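Local coordinates for protein phosphoribosylaminoimidazole-succinocarboxamide synthase (Pyrococcus horikoshii, PDB 4O7S) that catalyses the ATP-dependent joining of L-aspartate to 5-amino-1-(5-phospho-D-ribosyl)imidazole-4-carboxylate, forming SAICAR in de novo purine biosynthesis, at residues L83-L88 / K175-K180; E89-N94 / E118-N123. All coordinates share one frame; numbering follows the deposited sequence. Where two conformers were deposited one is given.

Contact 1: L83-L88 / K175-K180; sequences LDMYPL and KLEFGK. With TYD (thymidine-5'-diphosphate), chain B.
Asp-84 with Lys-180 and Met-85 with Gly-179 form an antiparallel beta ladder between strands 84-93 and 169-180, which parts toward Leu-88. At the parted end, Lys-175 packs its CB against C1' of thymidine diphosphate (3.5 Å); its NZ bridges both Glu-177 OE2 and Asp-190. Glu-177 brings its CG to Leu-88 O (3.6 Å). Where the backbones separate, water 1 intervenes, accepting from Phe-178 N (2.9 Å) and lying near Tyr-86 O and Leu-88 O. Direct backbone bonding begins again where Tyr-86 N donates to Phe-178 O (3.0 Å), an oxygen also near the plane of the tyrosine ring, at its edge. Gly-179 sits where a beta carbon would collide with Leu-83 CB and Asp-84 O, and Leu-83 CD1 packs on its CA instead. With CG beside its backbone N (chi1 -68°), Tyr-86 sends its hydroxyl to Glu-145, which also binds Lys-180 NZ, and sets OH against Lys-180 CD (3.0 Å). Without the ring, as with an alanine in place of Tyr-86, Glu-145 would probably lose its hydroxyl partner and the Lys-180 chain the surface it crosses. Lys-180 completes the hydrogen-bonded pair: its N reaches Asp-84 O at 2.7 Å and its O receives Asp-84 N at 2.9 Å.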
loop_
_atom_site.group_PDB
_atom_site.type_symbol
_atom_site.label_atom_id
_atom_site.label_comp_id
_atom_site.label_asym_id
_atom_site.label_seq_id
_atom_site.Cartn_x
_atom_site.Cartn_y
_atom_site.Cartn_z
ATOM N N LEU A 83 -17.852 -18.188 8.500
ATOM C CA LEU A 83 -17.204 -17.020 9.086
ATOM C C LEU A 83 -17.723 -15.758 8.439
ATOM O O LEU A 83 -18.134 -15.782 7.292
ATOM C CB LEU A 83 -15.689 -17.091 8.857
ATOM C CG LEU A 83 -14.883 -18.259 9.436
ATOM C CD1 LEU A 83 -13.430 -18.177 8.985
ATOM C CD2 LEU A 83 -14.965 -18.295 10.960
ATOM N N ASP A 84 -17.713 -14.657 9.182
ATOM C CA ASP A 84 -17.837 -13.343 8.589
ATOM C C ASP A 84 -16.469 -13.014 7.983
ATOM O O ASP A 84 -15.534 -12.705 8.706
ATOM C CB ASP A 84 -18.188 -12.331 9.673
ATOM C CG ASP A 84 -18.442 -10.968 9.121
ATOM O OD1 ASP A 84 -18.384 -10.811 7.885
ATOM O OD2 ASP A 84 -18.712 -10.056 9.919
ATOM N N MET A 85 -16.354 -13.125 6.667
ATOM C CA MET A 85 -15.079 -12.999 5.979
ATOM C C MET A 85 -14.626 -11.550 5.880
ATOM O O MET A 85 -15.401 -10.682 5.530
ATOM C CB MET A 85 -15.151 -13.658 4.588
ATOM C CG MET A 85 -15.357 -15.180 4.630
ATOM S SD MET A 85 -13.936 -16.129 5.254
ATOM C CE MET A 85 -12.785 -15.698 3.931
ATOM N N TYR A 86 -13.373 -11.285 6.235
ATOM C CA TYR A 86 -12.776 -9.959 5.956
ATOM C C TYR A 86 -12.510 -9.890 4.454
ATOM O O TYR A 86 -12.104 -10.893 3.859
ATOM C CB TYR A 86 -11.458 -9.781 6.698
ATOM C CG TYR A 86 -11.580 -9.676 8.192
ATOM C CD1 TYR A 86 -12.011 -8.495 8.786
ATOM C CD2 TYR A 86 -11.253 -10.752 9.022
ATOM C CE1 TYR A 86 -12.116 -8.379 10.158
ATOM C CE2 TYR A 86 -11.357 -10.642 10.408
ATOM C CZ TYR A 86 -11.783 -9.445 10.966
ATOM O OH TYR A 86 -11.893 -9.290 12.346
ATOM N N PRO A 87 -12.733 -8.726 3.834
ATOM C CA PRO A 87 -12.472 -8.635 2.392
ATOM C C PRO A 87 -10.995 -8.305 2.124
ATOM O O PRO A 87 -10.665 -7.264 1.513
ATOM C CB PRO A 87 -13.415 -7.507 1.944
ATOM C CG PRO A 87 -13.512 -6.617 3.146
ATOM C CD PRO A 87 -13.381 -7.503 4.364
ATOM N N LEU A 88 -10.119 -9.207 2.570
ATOM C CA LEU A 88 -8.679 -9.018 2.471
ATOM C C LEU A 88 -8.003 -10.243 1.902
ATOM O O LEU A 88 -8.459 -11.377 2.094
ATOM C CB LEU A 88 -8.059 -8.745 3.851
ATOM C CG LEU A 88 -8.490 -7.473 4.610
ATOM C CD1 LEU A 88 -7.969 -7.536 6.044
ATOM C CD2 LEU A 88 -8.001 -6.216 3.918
ATOM N N LYS A 175 -0.298 -16.271 0.396
ATOM C CA LYS A 175 -1.441 -15.425 0.687
ATOM C C LYS A 175 -2.398 -16.158 1.634
ATOM O O LYS A 175 -2.677 -17.347 1.467
ATOM C CB LYS A 175 -2.176 -15.047 -0.596
ATOM C CG LYS A 175 -3.489 -14.297 -0.359
ATOM C CD LYS A 175 -4.595 -14.810 -1.264
ATOM C CE LYS A 175 -5.387 -15.869 -0.550
ATOM N NZ LYS A 175 -6.230 -16.686 -1.449
ATOM N N LEU A 176 -2.919 -15.417 2.598
ATOM C CA LEU A 176 -3.943 -15.910 3.496
ATOM C C LEU A 176 -5.210 -15.062 3.432
ATOM O O LEU A 176 -5.189 -13.870 3.033
ATOM C CB LEU A 176 -3.432 -15.876 4.939
ATOM C CG LEU A 176 -2.156 -16.648 5.265
ATOM C CD1 LEU A 176 -1.761 -16.342 6.702
ATOM C CD2 LEU A 176 -2.361 -18.137 5.025
ATOM N N GLU A 177 -6.310 -15.682 3.864
ATOM C CA GLU A 177 -7.567 -14.991 4.073
ATOM C C GLU A 177 -8.084 -15.366 5.449
ATOM O O GLU A 177 -7.676 -16.398 6.009
ATOM C CB GLU A 177 -8.556 -15.337 2.962
ATOM C CG GLU A 177 -8.031 -14.940 1.574
ATOM C CD GLU A 177 -9.046 -15.128 0.456
ATOM O OE1 GLU A 177 -10.256 -15.213 0.730
ATOM O OE2 GLU A 177 -8.628 -15.200 -0.713
ATOM N N PHE A 178 -8.947 -14.514 5.999
ATOM C CA PHE A 178 -9.360 -14.580 7.384
ATOM C C PHE A 178 -10.822 -14.212 7.492
ATOM O O PHE A 178 -11.346 -13.503 6.646
ATOM C CB PHE A 178 -8.578 -13.552 8.220
ATOM C CG PHE A 178 -7.129 -13.875 8.395
ATOM C CD1 PHE A 178 -6.707 -14.680 9.452
ATOM C CD2 PHE A 178 -6.177 -13.393 7.490
ATOM C CE1 PHE A 178 -5.356 -14.982 9.624
ATOM C CE2 PHE A 178 -4.832 -13.694 7.662
ATOM C CZ PHE A 178 -4.420 -14.488 8.719
ATOM N N GLY A 179 -11.470 -14.672 8.554
ATOM C CA GLY A 179 -12.814 -14.224 8.871
ATOM C C GLY A 179 -13.017 -14.221 10.369
ATOM O O GLY A 179 -12.174 -14.703 11.125
ATOM N N LYS A 180 -14.159 -13.706 10.794
ATOM C CA LYS A 180 -14.499 -13.660 12.207
ATOM C C LYS A 180 -15.541 -14.740 12.544
ATOM O O LYS A 180 -16.520 -14.899 11.819
ATOM C CB LYS A 180 -15.026 -12.258 12.528
ATOM C CG LYS A 180 -14.659 -11.762 13.907
ATOM C CD LYS A 180 -14.307 -10.273 13.909
ATOM C CE LYS A 180 -15.525 -9.369 13.850
ATOM N NZ LYS A 180 -15.147 -7.970 14.219
HETATM P PA TYD B . 2.010 -11.572 -5.895
HETATM O O1A TYD B . 3.454 -11.691 -6.324
HETATM O O2A TYD B . 1.592 -10.355 -5.098
HETATM O O3A TYD B . 1.017 -11.666 -7.158
HETATM P PB TYD B . 1.145 -12.597 -8.468
HETATM O O1B TYD B . 2.594 -12.597 -8.875
HETATM O O2B TYD B . 0.690 -13.968 -8.023
HETATM O O3B TYD B . 0.194 -11.899 -9.403
HETATM O "O5'" TYD B . 1.616 -12.882 -5.057
HETATM C "C5'" TYD B . 2.324 -13.207 -3.861
HETATM C "C4'" TYD B . 1.849 -14.548 -3.289
HETATM O "O4'" TYD B . 0.495 -14.432 -2.859
HETATM C "C3'" TYD B . 1.891 -15.713 -4.274
HETATM O "O3'" TYD B . 2.318 -16.866 -3.553
HETATM C "C2'" TYD B . 0.465 -15.951 -4.709
HETATM C "C1'" TYD B . -0.350 -15.350 -3.574
HETATM N N1 TYD B . -1.557 -14.652 -4.034
HETATM C C2 TYD B . -2.749 -15.378 -4.332
HETATM O O2 TYD B . -2.771 -16.623 -4.221
HETATM N N3 TYD B . -3.860 -14.733 -4.739
HETATM C C4 TYD B . -3.876 -13.392 -4.859
HETATM O O4 TYD B . -4.912 -12.806 -5.230
HETATM C C5 TYD B . -2.650 -12.608 -4.538
HETATM C C5M TYD B . -2.603 -11.102 -4.639
HETATM C C6 TYD B . -1.527 -13.309 -4.127
HETATM O O HOH W 1 -9.579 -12.124 4.504
#

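Contact 2: E89-N94 / E118-N123. With TYD (thymidine-5'-diphosphate), chain B.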
loop_
_atom_site.group_PDB
_atom_site.type_symbol
_atom_site.label_atom_id
_atom_site.label_comp_id
_atom_site.label_asym_id
_atom_site.label_seq_id
_atom_site.Cartn_x
_atom_site.Cartn_y
_atom_site.Cartn_z
ATOM N N GLU A 89 -6.917 -9.999 1.185
ATOM C CA GLU A 89 -5.922 -11.024 0.943
ATOM C C GLU A 89 -4.665 -10.512 1.631
ATOM O O GLU A 89 -4.245 -9.371 1.416
ATOM C CB GLU A 89 -5.721 -11.242 -0.554
ATOM C CG GLU A 89 -6.877 -11.993 -1.215
ATOM C CD GLU A 89 -7.008 -11.656 -2.690
ATOM O OE1 GLU A 89 -7.854 -12.267 -3.379
ATOM O OE2 GLU A 89 -6.284 -10.745 -3.166
ATOM N N VAL A 90 -4.120 -11.344 2.515
ATOM C CA VAL A 90 -2.980 -10.991 3.351
ATOM C C VAL A 90 -1.751 -11.728 2.859
ATOM O O VAL A 90 -1.684 -12.953 2.936
ATOM C CB VAL A 90 -3.245 -11.331 4.826
ATOM C CG1 VAL A 90 -2.069 -10.889 5.709
ATOM C CG2 VAL A 90 -4.541 -10.670 5.287
ATOM N N VAL A 91 -0.778 -10.986 2.340
ATOM C CA VAL A 91 0.370 -11.607 1.687
ATOM C C VAL A 91 1.638 -11.443 2.558
ATOM O O VAL A 91 1.977 -10.332 2.979
ATOM C CB VAL A 91 0.584 -11.044 0.259
ATOM C CG1 VAL A 91 1.845 -11.620 -0.377
ATOM C CG2 VAL A 91 -0.634 -11.315 -0.630
ATOM N N VAL A 92 2.300 -12.561 2.843
ATOM C CA VAL A 92 3.566 -12.570 3.587
ATOM C C VAL A 92 4.695 -12.948 2.614
ATOM O O VAL A 92 4.549 -13.889 1.851
ATOM C CB VAL A 92 3.512 -13.556 4.779
ATOM C CG1 VAL A 92 4.800 -13.503 5.601
ATOM C CG2 VAL A 92 2.307 -13.255 5.658
ATOM N N ARG A 93 5.796 -12.196 2.634
ATOM C CA ARG A 93 6.879 -12.380 1.667
ATOM C C ARG A 93 8.237 -12.511 2.380
ATOM O O ARG A 93 8.599 -11.666 3.224
ATOM C CB ARG A 93 6.873 -11.229 0.641
ATOM C CG ARG A 93 5.471 -10.693 0.306
ATOM C CD ARG A 93 5.464 -9.667 -0.822
ATOM N NE ARG A 93 5.646 -10.322 -2.109
ATOM C CZ ARG A 93 4.771 -10.322 -3.109
ATOM N NH1 ARG A 93 5.074 -10.983 -4.217
ATOM N NH2 ARG A 93 3.610 -9.669 -3.018
ATOM N N ASN A 94 8.970 -13.592 2.075
ATOM C CA ASN A 94 10.318 -13.833 2.638
ATOM C C ASN A 94 11.427 -13.585 1.617
ATOM O O ASN A 94 12.548 -13.180 1.980
ATOM C CB ASN A 94 10.461 -15.265 3.165
ATOM C CG ASN A 94 9.417 -15.612 4.202
ATOM O OD1 ASN A 94 9.329 -14.961 5.238
ATOM N ND2 ASN A 94 8.608 -16.638 3.923
ATOM N N GLU A 118 1.706 -7.636 3.249
ATOM C CA GLU A 118 0.933 -6.704 2.418
ATOM C C GLU A 118 -0.546 -7.058 2.502
ATOM O O GLU A 118 -0.926 -8.240 2.520
ATOM C CB GLU A 118 1.395 -6.727 0.956
ATOM C CG GLU A 118 2.911 -6.642 0.753
ATOM C CD GLU A 118 3.339 -6.810 -0.702
ATOM O OE1 GLU A 118 2.645 -7.498 -1.494
ATOM O OE2 GLU A 118 4.383 -6.243 -1.077
ATOM N N LEU A 119 -1.374 -6.026 2.575
ATOM C CA LEU A 119 -2.817 -6.201 2.580
ATOM C C LEU A 119 -3.364 -5.807 1.231
ATOM O O LEU A 119 -3.023 -4.749 0.718
ATOM C CB LEU A 119 -3.446 -5.318 3.654
ATOM C CG LEU A 119 -2.836 -5.544 5.040
ATOM C CD1 LEU A 119 -3.203 -4.363 5.923
ATOM C CD2 LEU A 119 -3.271 -6.881 5.639
ATOM N N TYR A 120 -4.200 -6.671 0.662
ATOM C CA TYR A 120 -4.913 -6.382 -0.572
ATOM C C TYR A 120 -6.402 -6.402 -0.281
ATOM O O TYR A 120 -6.891 -7.265 0.439
ATOM C CB TYR A 120 -4.557 -7.379 -1.673
ATOM C CG TYR A 120 -3.125 -7.247 -2.117
ATOM C CD1 TYR A 120 -2.779 -6.432 -3.200
ATOM C CD2 TYR A 120 -2.114 -7.914 -1.442
ATOM C CE1 TYR A 120 -1.457 -6.295 -3.605
ATOM C CE2 TYR A 120 -0.801 -7.787 -1.833
ATOM C CZ TYR A 120 -0.470 -6.965 -2.904
ATOM O OH TYR A 120 0.852 -6.859 -3.259
ATOM N N TYR A 121 -7.099 -5.406 -0.808
ATOM C CA TYR A 121 -8.539 -5.332 -0.730
ATOM C C TYR A 121 -9.165 -6.254 -1.800
ATOM O O TYR A 121 -8.941 -6.058 -3.002
ATOM C CB TYR A 121 -8.963 -3.868 -0.928
ATOM C CG TYR A 121 -10.459 -3.619 -1.036
ATOM C CD1 TYR A 121 -11.374 -4.354 -0.278
ATOM C CD2 TYR A 121 -10.950 -2.615 -1.885
ATOM C CE1 TYR A 121 -12.746 -4.114 -0.378
ATOM C CE2 TYR A 121 -12.307 -2.365 -1.983
ATOM C CZ TYR A 121 -13.193 -3.119 -1.232
ATOM O OH TYR A 121 -14.527 -2.867 -1.348
ATOM N N LYS A 122 -9.924 -7.259 -1.360
ATOM C CA LYS A 122 -10.618 -8.188 -2.284
ATOM C C LYS A 122 -11.775 -7.474 -2.937
ATOM O O LYS A 122 -12.819 -7.294 -2.320
ATOM C CB LYS A 122 -11.183 -9.381 -1.533
ATOM C CG LYS A 122 -10.239 -10.553 -1.363
ATOM C CD LYS A 122 -10.922 -11.653 -0.566
ATOM C CE LYS A 122 -11.831 -12.491 -1.438
ATOM N NZ LYS A 122 -11.065 -13.228 -2.485
ATOM N N ASN A 123 -11.581 -7.057 -4.181
ATOM C CA ASN A 123 -12.572 -6.301 -4.916
ATOM C C ASN A 123 -12.244 -6.433 -6.395
ATOM O O ASN A 123 -11.222 -5.911 -6.865
ATOM C CB ASN A 123 -12.553 -4.831 -4.484
ATOM C CG ASN A 123 -13.608 -3.996 -5.201
ATOM O OD1 ASN A 123 -13.599 -3.874 -6.422
ATOM N ND2 ASN A 123 -14.511 -3.403 -4.437
HETATM P PA TYD B . 2.010 -11.572 -5.895
HETATM O O1A TYD B . 3.454 -11.691 -6.324
HETATM O O2A TYD B . 1.592 -10.355 -5.098
HETATM O O3A TYD B . 1.017 -11.666 -7.158
HETATM P PB TYD B . 1.145 -12.597 -8.468
HETATM O O1B TYD B . 2.594 -12.597 -8.875
HETATM O O2B TYD B . 0.690 -13.968 -8.023
HETATM O O3B TYD B . 0.194 -11.899 -9.403
HETATM O "O5'" TYD B . 1.616 -12.882 -5.057
HETATM C "C5'" TYD B . 2.324 -13.207 -3.861
HETATM C "C4'" TYD B . 1.849 -14.548 -3.289
HETATM O "O4'" TYD B . 0.495 -14.432 -2.859
HETATM C "C3'" TYD B . 1.891 -15.713 -4.274
HETATM O "O3'" TYD B . 2.318 -16.866 -3.553
HETATM C "C2'" TYD B . 0.465 -15.951 -4.709
HETATM C "C1'" TYD B . -0.350 -15.350 -3.574
HETATM N N1 TYD B . -1.557 -14.652 -4.034
HETATM C C2 TYD B . -2.749 -15.378 -4.332
HETATM O O2 TYD B . -2.771 -16.623 -4.221
HETATM N N3 TYD B . -3.860 -14.733 -4.739
HETATM C C4 TYD B . -3.876 -13.392 -4.859
HETATM O O4 TYD B . -4.912 -12.806 -5.230
HETATM C C5 TYD B . -2.650 -12.608 -4.538
HETATM C C5M TYD B . -2.603 -11.102 -4.639
HETATM C C6 TYD B . -1.527 -13.309 -4.127
#
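Glu-89 pairs with Tyr-120, and Val-91 with Glu-118, in the hydrogen-bonded positions of an antiparallel ladder; the axes of 89-93 and 118-121 come within 4.8 Å of each other. Val-91 N to Glu-118 O is almost straight, 179° at the hydrogen. The non-hydrogen-bonded pair between them, Val-90 and Leu-119, puts its side chains on the other face, lying alongside one another and pointing the same way.

The face carrying Glu-89, Val-91, Glu-118 and Tyr-120 is the polar one. Val-91 has CG1 anti to the backbone N (chi1 176°), directed at C5' of thymidine diphosphate, while CG2 rests obliquely on Tyr-120 CE2 (3.7 Å). Glu-118 runs extended beyond CG, carrying OE1 to a junction between two donors: Arg-93 NH2 at 2.8 Å and Tyr-120 OH at 2.6 Å, arriving from opposite faces of the carboxylate plane. The Arg-93 chain bends at chi3 (75°), and its guanidinium meets the alpha-phosphate with two N-H groups, NH1 to O1A at 2.8 Å and NH2 to O2A at 3.0 Å, O1A lying in its plane; NH1 also hydrogen-bonds a phosphate oxygen of a bound thymidine-5'-phosphate. At the other end of the ladder, Glu-89 and Lys-122 cross at about a right angle, CG against CG, with a weak salt bridge from Lys-122 NZ to Glu-89 OE1 (3.5 Å).

The Glu-118 carboxylate, gripped on OE1 from both faces, probably helps fix the turn of the Arg-93 guanidinium that holds the nucleotide phosphate. This is consistent with a nucleotide-binding face of an ATP-dependent ligase.

Strand 84-93 is common to both contacts, pairing with strand 169-180 through its first residues in contact 1 and with strand 111-121 through later ones in contact 2, all within one antiparallel sheet. The two meet through a probable hydrogen bond from Leu-176 N to Val-90 O (2.8 Å) and another from Pro-87 O to Lys-122 N. Both are mostly buried, but contact 1 has exposed residues at Asp-84 and Met-85, whereas in contact 2 Lys-122 alone of the touching residues is exposed. Contact 1 relies on backbone bonds, a water and apolar packing, touching the nucleotide through Lys-175; contact 2 adds a charged pair whose arginine grips the nucleotide phosphate.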